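PDB 3VHJ: BfpC from Escherichia coli, which is an essential, membrane-anchored component of type IV pilus biogenesis, represented here by its N-terminal cytoplasmic domain. Local coordinates for residues Lys116-Tyr129 with Asp134-Glu146. The protein carries 1 engineered substitution. Residues are numbered along the deposited sequence; the frame is centred on the assembly and turned at random.
Sequences KDDAKKFFFDHVAY and DRTYSPSDVGVGE
Phe123 and Phe124 of helix 116-127 pack against Val142 and Val144 in an apolar contact that joins the helix to strand 135-137 and the loop after it, with a salt bridge at one end and a water bridge at the other. CG of Phe123 stands anti to the backbone N (chi1 178°), which sends the ring out to the loop: its edge meets Thr136 CG2, 3.8 Å from CZ, and Val144 CB beside CE2, while Ala128 CB covers one face. The Phe124 ring spans the two valines, with Val144 CG2 3.3 Å from CE2 and Val142 CG1 3.9 Å from CZ. Ser138 OG, from the same loop, donates to Val144 O at 2.6 Å. At the first turn of the helix, the fully extended Lys116 puts NZ 3.0 Å from Asp141 OD2, on the syn side and 33° out of the carboxylate plane. A methionine in place of Lys116 would probably leave the Asp141 carboxylate without this salt-bridge mate. Beyond the rings, one water links Ala128 O (2.7 Å) to Thr136 OG1 (2.8 Å). Helix 116-127 is the crossover of a beta-alpha-beta unit, linking strands 107-113 and 135-137, which run parallel at the two edges of a mixed sheet; Phe123 and Thr136 both touch Cys86 of strand 85-90, and Ala119 and Val127 seat the helix on strands 96-101 and 107-113.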
loop_
_atom_site.group_PDB
_atom_site.type_symbol
_atom_site.label_atom_id
_atom_site.label_comp_id
_atom_site.label_asym_id
_atom_site.label_seq_id
_atom_site.Cartn_x
_atom_site.Cartn_y
_atom_site.Cartn_z
ATOM N N LYS A 116 -14.165 -9.590 -2.361
ATOM C CA LYS A 116 -13.921 -9.696 -0.931
ATOM C C LYS A 116 -13.321 -11.060 -0.583
ATOM O O LYS A 116 -12.436 -11.158 0.264
ATOM C CB LYS A 116 -15.228 -9.489 -0.163
ATOM C CG LYS A 116 -15.099 -9.665 1.343
ATOM C CD LYS A 116 -16.430 -9.449 2.048
ATOM C CE LYS A 116 -16.288 -9.619 3.551
ATOM N NZ LYS A 116 -17.566 -9.359 4.274
ATOM N N ASP A 117 -13.800 -12.116 -1.236
ATOM C CA ASP A 117 -13.284 -13.455 -0.966
ATOM C C ASP A 117 -11.803 -13.559 -1.297
ATOM O O ASP A 117 -11.032 -14.140 -0.537
ATOM C CB ASP A 117 -14.069 -14.509 -1.750
ATOM C CG ASP A 117 -15.475 -14.699 -1.213
ATOM O OD1 ASP A 117 -15.617 -14.860 0.019
ATOM O OD2 ASP A 117 -16.434 -14.691 -2.018
ATOM N N ASP A 118 -11.408 -12.994 -2.434
ATOM C CA ASP A 118 -10.005 -13.016 -2.844
ATOM C C ASP A 118 -9.149 -12.217 -1.861
ATOM O O ASP A 118 -8.025 -12.603 -1.549
ATOM C CB ASP A 118 -9.858 -12.422 -4.248
ATOM C CG ASP A 118 -10.549 -13.256 -5.305
ATOM O OD1 ASP A 118 -10.621 -12.804 -6.467
ATOM O OD2 ASP A 118 -11.016 -14.365 -4.974
ATOM N N ALA A 119 -9.689 -11.096 -1.391
ATOM C CA ALA A 119 -8.994 -10.231 -0.445
ATOM C C ALA A 119 -8.840 -10.940 0.894
ATOM O O ALA A 119 -7.771 -10.914 1.505
ATOM C CB ALA A 119 -9.769 -8.933 -0.264
ATOM N N LYS A 120 -9.917 -11.574 1.349
ATOM C CA LYS A 120 -9.893 -12.303 2.610
ATOM C C LYS A 120 -8.874 -13.440 2.515
ATOM O O LYS A 120 -8.074 -13.649 3.428
ATOM C CB LYS A 120 -11.292 -12.861 2.922
ATOM C CG LYS A 120 -11.451 -13.412 4.339
ATOM C CD LYS A 120 -12.881 -13.879 4.610
ATOM C CE LYS A 120 -13.011 -14.466 6.018
ATOM N NZ LYS A 120 -14.410 -14.869 6.355
ATOM N N LYS A 121 -8.893 -14.161 1.399
ATOM C CA LYS A 121 -7.970 -15.272 1.195
ATOM C C LYS A 121 -6.506 -14.819 1.185
ATOM O O LYS A 121 -5.639 -15.494 1.744
ATOM C CB LYS A 121 -8.301 -16.001 -0.114
ATOM C CG LYS A 121 -7.386 -17.181 -0.431
ATOM C CD LYS A 121 -7.833 -17.912 -1.691
ATOM C CE LYS A 121 -6.883 -19.047 -2.044
ATOM N NZ LYS A 121 -6.690 -19.996 -0.908
ATOM N N PHE A 122 -6.229 -13.683 0.552
ATOM C CA PHE A 122 -4.860 -13.173 0.496
ATOM C C PHE A 122 -4.414 -12.776 1.900
ATOM O O PHE A 122 -3.296 -13.069 2.323
ATOM C CB PHE A 122 -4.778 -11.954 -0.422
ATOM C CG PHE A 122 -3.382 -11.442 -0.612
ATOM C CD1 PHE A 122 -2.524 -12.049 -1.522
ATOM C CD2 PHE A 122 -2.913 -10.374 0.143
ATOM C CE1 PHE A 122 -1.211 -11.599 -1.677
ATOM C CE2 PHE A 122 -1.603 -9.914 -0.002
ATOM C CZ PHE A 122 -0.750 -10.530 -0.915
ATOM N N PHE A 123 -5.313 -12.105 2.610
ATOM C CA PHE A 123 -5.076 -11.644 3.967
ATOM C C PHE A 123 -4.668 -12.796 4.884
ATOM O O PHE A 123 -3.644 -12.731 5.570
ATOM C CB PHE A 123 -6.357 -10.987 4.484
ATOM C CG PHE A 123 -6.272 -10.494 5.898
ATOM C CD1 PHE A 123 -5.398 -9.463 6.244
ATOM C CD2 PHE A 123 -7.111 -11.019 6.876
ATOM C CE1 PHE A 123 -5.367 -8.963 7.538
ATOM C CE2 PHE A 123 -7.087 -10.525 8.178
ATOM C CZ PHE A 123 -6.213 -9.492 8.510
ATOM N N PHE A 124 -5.475 -13.852 4.896
ATOM C CA PHE A 124 -5.190 -15.008 5.735
ATOM C C PHE A 124 -3.960 -15.798 5.303
ATOM O O PHE A 124 -3.147 -16.182 6.136
ATOM C CB PHE A 124 -6.394 -15.954 5.770
ATOM C CG PHE A 124 -7.465 -15.536 6.729
ATOM C CD1 PHE A 124 -8.700 -15.097 6.267
ATOM C CD2 PHE A 124 -7.242 -15.591 8.102
ATOM C CE1 PHE A 124 -9.706 -14.717 7.162
ATOM C CE2 PHE A 124 -8.237 -15.214 9.002
ATOM C CZ PHE A 124 -9.473 -14.777 8.530
ATOM N N ASP A 125 -3.822 -16.040 4.004
ATOM C CA ASP A 125 -2.692 -16.816 3.512
ATOM C C ASP A 125 -1.331 -16.135 3.596
ATOM O O ASP A 125 -0.323 -16.799 3.826
ATOM C CB ASP A 125 -2.923 -17.255 2.061
ATOM C CG ASP A 125 -4.127 -18.169 1.903
ATOM O OD1 ASP A 125 -4.428 -18.939 2.837
ATOM O OD2 ASP A 125 -4.764 -18.121 0.829
ATOM N N HIS A 126 -1.286 -14.817 3.434
ATOM C CA HIS A 126 0.008 -14.139 3.438
ATOM C C HIS A 126 0.219 -12.953 4.364
ATOM O O HIS A 126 1.358 -12.606 4.662
ATOM C CB HIS A 126 0.331 -13.671 2.018
ATOM C CG HIS A 126 0.203 -14.739 0.980
ATOM N ND1 HIS A 126 1.095 -15.782 0.871
ATOM C CD2 HIS A 126 -0.721 -14.929 0.007
ATOM C CE1 HIS A 126 0.730 -16.569 -0.125
ATOM N NE2 HIS A 126 -0.370 -16.073 -0.666
ATOM N N VAL A 127 -0.854 -12.328 4.827
ATOM C CA VAL A 127 -0.697 -11.133 5.643
ATOM C C VAL A 127 -0.904 -11.239 7.145
ATOM O O VAL A 127 0.002 -10.965 7.922
ATOM C CB VAL A 127 -1.622 -10.014 5.110
ATOM C CG1 VAL A 127 -1.382 -8.716 5.881
ATOM C CG2 VAL A 127 -1.383 -9.826 3.619
ATOM N N ALA A 128 -2.111 -11.610 7.543
ATOM C CA ALA A 128 -2.471 -11.714 8.947
ATOM C C ALA A 128 -1.407 -12.336 9.844
ATOM O O ALA A 128 -1.165 -11.860 10.955
ATOM C CB ALA A 128 -3.772 -12.496 9.083
ATOM N N TYR A 129 -0.771 -13.396 9.358
ATOM C CA TYR A 129 0.222 -14.099 10.157
ATOM C C TYR A 129 1.610 -14.109 9.547
ATOM O O TYR A 129 2.448 -14.916 9.941
ATOM C CB TYR A 129 -0.246 -15.538 10.361
ATOM C CG TYR A 129 -1.710 -15.620 10.723
ATOM C CD1 TYR A 129 -2.186 -15.053 11.907
ATOM C CD2 TYR A 129 -2.627 -16.233 9.871
ATOM C CE1 TYR A 129 -3.544 -15.097 12.232
ATOM C CE2 TYR A 129 -3.982 -16.281 10.184
ATOM C CZ TYR A 129 -4.433 -15.711 11.366
ATOM O OH TYR A 129 -5.770 -15.745 11.677
ATOM N N ASP A 134 1.963 -5.136 15.220
ATOM C CA ASP A 134 1.562 -4.597 16.511
ATOM C C ASP A 134 0.036 -4.511 16.519
ATOM O O ASP A 134 -0.607 -4.780 17.534
ATOM C CB ASP A 134 2.175 -3.211 16.743
ATOM C CG ASP A 134 3.658 -3.273 17.064
ATOM O OD1 ASP A 134 4.059 -4.169 17.834
ATOM O OD2 ASP A 134 4.426 -2.421 16.563
ATOM N N ARG A 135 -0.536 -4.147 15.372
ATOM C CA ARG A 135 -1.985 -4.036 15.229
ATOM C C ARG A 135 -2.465 -4.720 13.952
ATOM O O ARG A 135 -1.795 -4.669 12.921
ATOM C CB ARG A 135 -2.422 -2.566 15.189
ATOM C CG ARG A 135 -2.218 -1.782 16.480
ATOM C CD ARG A 135 -2.897 -2.455 17.679
ATOM N NE ARG A 135 -4.343 -2.633 17.527
ATOM C CZ ARG A 135 -5.237 -1.648 17.570
ATOM N NH1 ARG A 135 -4.845 -0.395 17.760
ATOM N NH2 ARG A 135 -6.531 -1.918 17.435
ATOM N N THR A 136 -3.628 -5.361 14.036
ATOM C CA THR A 136 -4.236 -6.038 12.898
ATOM C C THR A 136 -5.709 -5.634 12.842
ATOM O O THR A 136 -6.406 -5.660 13.857
ATOM C CB THR A 136 -4.153 -7.576 13.024
ATOM O OG1 THR A 136 -2.780 -7.991 13.014
ATOM C CG2 THR A 136 -4.877 -8.234 11.865
ATOM N N TYR A 137 -6.169 -5.269 11.649
ATOM C CA TYR A 137 -7.547 -4.841 11.441
ATOM C C TYR A 137 -8.258 -5.663 10.373
ATOM O O TYR A 137 -7.647 -6.093 9.392
ATOM C CB TYR A 137 -7.580 -3.375 11.007
ATOM C CG TYR A 137 -6.809 -2.452 11.903
ATOM C CD1 TYR A 137 -7.331 -2.051 13.132
ATOM C CD2 TYR A 137 -5.546 -1.986 11.533
ATOM C CE1 TYR A 137 -6.614 -1.207 13.971
ATOM C CE2 TYR A 137 -4.819 -1.141 12.366
ATOM C CZ TYR A 137 -5.362 -0.757 13.584
ATOM O OH TYR A 137 -4.658 0.071 14.422
ATOM N N SER A 138 -9.557 -5.870 10.565
ATOM C CA SER A 138 -10.376 -6.602 9.605
ATOM C C SER A 138 -11.837 -6.420 10.006
ATOM O O SER A 138 -12.131 -6.091 11.150
ATOM C CB SER A 138 -10.023 -8.096 9.599
ATOM O OG SER A 138 -10.476 -8.743 10.778
ATOM N N PRO A 139 -12.767 -6.617 9.062
ATOM C CA PRO A 139 -14.195 -6.468 9.362
ATOM C C PRO A 139 -14.652 -7.439 10.457
ATOM O O PRO A 139 -14.039 -8.484 10.670
ATOM C CB PRO A 139 -14.858 -6.752 8.014
ATOM C CG PRO A 139 -13.831 -6.246 7.034
ATOM C CD PRO A 139 -12.553 -6.809 7.618
ATOM N N SER A 140 -15.732 -7.090 11.146
ATOM C CA SER A 140 -16.250 -7.928 12.220
ATOM C C SER A 140 -16.529 -9.360 11.772
ATOM O O SER A 140 -16.260 -10.310 12.510
ATOM C CB SER A 140 -17.525 -7.311 12.794
ATOM O OG SER A 140 -17.267 -6.019 13.311
ATOM N N ASP A 141 -17.063 -9.519 10.566
ATOM C CA ASP A 141 -17.367 -10.852 10.059
ATOM C C ASP A 141 -16.109 -11.636 9.701
ATOM O O ASP A 141 -16.193 -12.791 9.279
ATOM C CB ASP A 141 -18.299 -10.765 8.844
ATOM C CG ASP A 141 -17.647 -10.101 7.649
ATOM O OD1 ASP A 141 -16.667 -10.659 7.118
ATOM O OD2 ASP A 141 -18.119 -9.020 7.239
ATOM N N VAL A 142 -14.946 -11.006 9.864
ATOM C CA VAL A 142 -13.673 -11.663 9.579
ATOM C C VAL A 142 -13.049 -12.098 10.902
ATOM O O VAL A 142 -12.436 -13.160 10.991
ATOM C CB VAL A 142 -12.703 -10.725 8.828
ATOM C CG1 VAL A 142 -11.378 -11.430 8.583
ATOM C CG2 VAL A 142 -13.319 -10.311 7.506
ATOM N N GLY A 143 -13.206 -11.259 11.923
ATOM C CA GLY A 143 -12.708 -11.583 13.249
ATOM C C GLY A 143 -11.220 -11.654 13.546
ATOM O O GLY A 143 -10.823 -12.289 14.525
ATOM N N VAL A 144 -10.387 -11.025 12.725
ATOM C CA VAL A 144 -8.952 -11.038 12.990
ATOM C C VAL A 144 -8.540 -9.625 13.388
ATOM O O VAL A 144 -8.634 -8.690 12.591
ATOM C CB VAL A 144 -8.148 -11.482 11.750
ATOM C CG1 VAL A 144 -6.664 -11.540 12.091
ATOM C CG2 VAL A 144 -8.636 -12.844 11.277
ATOM N N GLY A 145 -8.089 -9.464 14.626
ATOM C CA GLY A 145 -7.703 -8.145 15.084
ATOM C C GLY A 145 -8.950 -7.309 15.310
ATOM O O GLY A 145 -10.034 -7.857 15.515
ATOM N N GLU A 146 -8.816 -5.990 15.252
ATOM C CA GLU A 146 -9.959 -5.113 15.486
ATOM C C GLU A 146 -10.656 -4.638 14.220
ATOM O O GLU A 146 -10.032 -4.477 13.173
ATOM C CB GLU A 146 -9.531 -3.897 16.307
ATOM C CG GLU A 146 -9.041 -4.234 17.705
ATOM C CD GLU A 146 -7.767 -5.057 17.695
ATOM O OE1 GLU A 146 -6.817 -4.663 16.987
ATOM O OE2 GLU A 146 -7.712 -6.089 18.401
HETATM O O HOH W 1 -2.798 -10.812 12.852
#